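Soluble lytic murein transglycosylase (Escherichia coli, PDB 1QSA) cleaves the glycosidic bonds between N-acetylmuramic acid and N-acetylglucosamine in peptidoglycan, forming a 1,6-anhydro bond in the N-acetylmuramic acid residue. Local coordinates at residues Asp327-Arg332 against Lys339-Gln344. Numbering follows the deposited sequence.
Sequences DLLLER and KEILHQ
Leu329, Leu330, Ile341, Leu342 and Lys339 join the two arms of an antiparallel helical hairpin in the alpha-superhelix of Slt70, a worked example of two consecutive helices meeting through a few apolar side chains and the aliphatic part of a lysine. The helical parts, 327-331 and 339-344, run at 148° to each other, with axes 10.1 Å apart at closest approach, and apolar tips bridge that spacing. The tightest point is Leu329 CD1 against Ile341 CD1 at 3.9 Å, where the two side chains cross at about a right angle. With CG1 of Ile341 anti to the carbonyl carbon (chi1 -68°) and the chain extended beyond it, CD1 reaches this meeting. Leu330 has the most surface covered by the facing segment; one branch, CD1, lies 4.3 Å from CD1 of the buried Leu342, whose side chain also packs on Tyr323 and Ala326. Ala338, just before the second segment, receives both Leu329 and Leu330 nearer the turn. The more open side is at the partly exposed Lys339, whose extended chain contributes methylenes while its amine forms a salt bridge with Glu335 in its own helix. Here the apolar seam gives way to the aliphatic part of a charged residue, Leu330 CD2 lying 4.2 Å from Lys339 CE.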
loop_
_atom_site.group_PDB
_atom_site.type_symbol
_atom_site.label_atom_id
_atom_site.label_comp_id
_atom_site.label_asym_id
_atom_site.label_seq_id
_atom_site.Cartn_x
_atom_site.Cartn_y
_atom_site.Cartn_z
ATOM N N ASP A 327 13.246 26.732 10.170
ATOM C CA ASP A 327 13.916 26.427 11.441
ATOM C C ASP A 327 15.349 26.990 11.463
ATOM O O ASP A 327 15.776 27.591 12.452
ATOM C CB ASP A 327 13.934 24.915 11.668
ATOM C CG ASP A 327 14.547 24.531 13.005
ATOM O OD1 ASP A 327 13.838 24.587 14.036
ATOM O OD2 ASP A 327 15.739 24.184 13.019
ATOM N N LEU A 328 16.071 26.811 10.359
ATOM C CA LEU A 328 17.439 27.330 10.236
ATOM C C LEU A 328 17.449 28.864 10.266
ATOM O O LEU A 328 18.263 29.478 10.972
ATOM C CB LEU A 328 18.067 26.862 8.926
ATOM C CG LEU A 328 18.446 25.390 8.794
ATOM C CD1 LEU A 328 18.849 25.120 7.354
ATOM C CD2 LEU A 328 19.579 25.051 9.777
ATOM N N LEU A 329 16.523 29.476 9.531
ATOM C CA LEU A 329 16.414 30.940 9.463
ATOM C C LEU A 329 16.088 31.548 10.821
ATOM O O LEU A 329 16.612 32.602 11.177
ATOM C CB LEU A 329 15.344 31.351 8.449
ATOM C CG LEU A 329 15.735 31.184 6.977
ATOM C CD1 LEU A 329 14.484 31.330 6.096
ATOM C CD2 LEU A 329 16.816 32.207 6.581
ATOM N N LEU A 330 15.233 30.880 11.593
ATOM C CA LEU A 330 14.896 31.372 12.926
ATOM C C LEU A 330 16.152 31.400 13.800
ATOM O O LEU A 330 16.411 32.398 14.470
ATOM C CB LEU A 330 13.836 30.495 13.599
ATOM C CG LEU A 330 12.405 30.661 13.077
ATOM C CD1 LEU A 330 11.515 29.537 13.629
ATOM C CD2 LEU A 330 11.876 32.036 13.516
ATOM N N GLU A 331 16.951 30.329 13.769
ATOM C CA GLU A 331 18.162 30.299 14.598
ATOM C C GLU A 331 19.163 31.373 14.163
ATOM O O GLU A 331 19.925 31.888 14.990
ATOM C CB GLU A 331 18.835 28.923 14.588
ATOM C CG GLU A 331 19.946 28.855 15.640
ATOM C CD GLU A 331 20.622 27.505 15.778
ATOM O OE1 GLU A 331 20.471 26.624 14.894
ATOM O OE2 GLU A 331 21.340 27.342 16.791
ATOM N N ARG A 332 19.183 31.666 12.863
ATOM C CA ARG A 332 20.057 32.687 12.301
ATOM C C ARG A 332 19.545 34.107 12.583
ATOM O O ARG A 332 20.208 35.087 12.244
ATOM C CB ARG A 332 20.220 32.472 10.793
ATOM C CG ARG A 332 21.090 31.276 10.416
ATOM C CD ARG A 332 22.540 31.563 10.749
ATOM N NE ARG A 332 23.444 30.462 10.411
ATOM C CZ ARG A 332 24.121 30.361 9.270
ATOM N NH1 ARG A 332 23.992 31.278 8.317
ATOM N NH2 ARG A 332 24.923 29.325 9.076
ATOM N N LYS A 339 9.217 33.376 9.411
ATOM C CA LYS A 339 7.797 33.399 9.739
ATOM C C LYS A 339 6.876 33.520 8.535
ATOM O O LYS A 339 5.724 33.090 8.594
ATOM C CB LYS A 339 7.492 34.408 10.849
ATOM C CG LYS A 339 8.062 33.920 12.199
ATOM C CD LYS A 339 7.741 34.812 13.379
ATOM C CE LYS A 339 8.474 34.309 14.633
ATOM N NZ LYS A 339 8.255 35.202 15.802
ATOM N N GLU A 340 7.397 34.042 7.429
ATOM C CA GLU A 340 6.592 34.122 6.213
ATOM C C GLU A 340 6.445 32.689 5.681
ATOM O O GLU A 340 5.362 32.297 5.226
ATOM C CB GLU A 340 7.239 35.042 5.178
ATOM C CG GLU A 340 6.471 35.137 3.852
ATOM C CD GLU A 340 4.990 35.509 4.007
ATOM O OE1 GLU A 340 4.645 36.335 4.887
ATOM O OE2 GLU A 340 4.164 34.970 3.230
ATOM N N ILE A 341 7.515 31.896 5.778
ATOM C CA ILE A 341 7.465 30.503 5.328
ATOM C C ILE A 341 6.458 29.742 6.184
ATOM O O ILE A 341 5.623 29.000 5.658
ATOM C CB ILE A 341 8.847 29.782 5.428
ATOM C CG1 ILE A 341 9.840 30.376 4.422
ATOM C CG2 ILE A 341 8.671 28.256 5.180
ATOM C CD1 ILE A 341 11.269 29.835 4.565
ATOM N N LEU A 342 6.543 29.928 7.499
ATOM C CA LEU A 342 5.640 29.269 8.446
ATOM C C LEU A 342 4.192 29.690 8.188
ATOM O O LEU A 342 3.295 28.857 8.183
ATOM C CB LEU A 342 6.053 29.582 9.891
ATOM C CG LEU A 342 7.422 29.025 10.309
ATOM C CD1 LEU A 342 7.683 29.365 11.772
ATOM C CD2 LEU A 342 7.467 27.498 10.110
ATOM N N HIS A 343 3.966 30.978 7.930
ATOM C CA HIS A 343 2.610 31.450 7.660
ATOM C C HIS A 343 2.071 30.870 6.352
ATOM O O HIS A 343 0.880 30.574 6.253
ATOM C CB HIS A 343 2.546 32.984 7.667
ATOM C CG HIS A 343 2.460 33.573 9.044
ATOM N ND1 HIS A 343 3.251 34.623 9.459
ATOM C CD2 HIS A 343 1.675 33.258 10.099
ATOM C CE1 HIS A 343 2.958 34.927 10.712
ATOM N NE2 HIS A 343 2.005 34.112 11.122
ATOM N N GLN A 344 2.941 30.696 5.356
ATOM C CA GLN A 344 2.512 30.100 4.086
ATOM C C GLN A 344 2.139 28.636 4.319
ATOM O O GLN A 344 1.162 28.136 3.768
ATOM C CB GLN A 344 3.603 30.214 3.025
ATOM C CG GLN A 344 3.672 31.591 2.393
ATOM C CD GLN A 344 2.322 32.044 1.859
ATOM O OE1 GLN A 344 1.826 31.518 0.860
ATOM N NE2 GLN A 344 1.709 33.005 2.543
#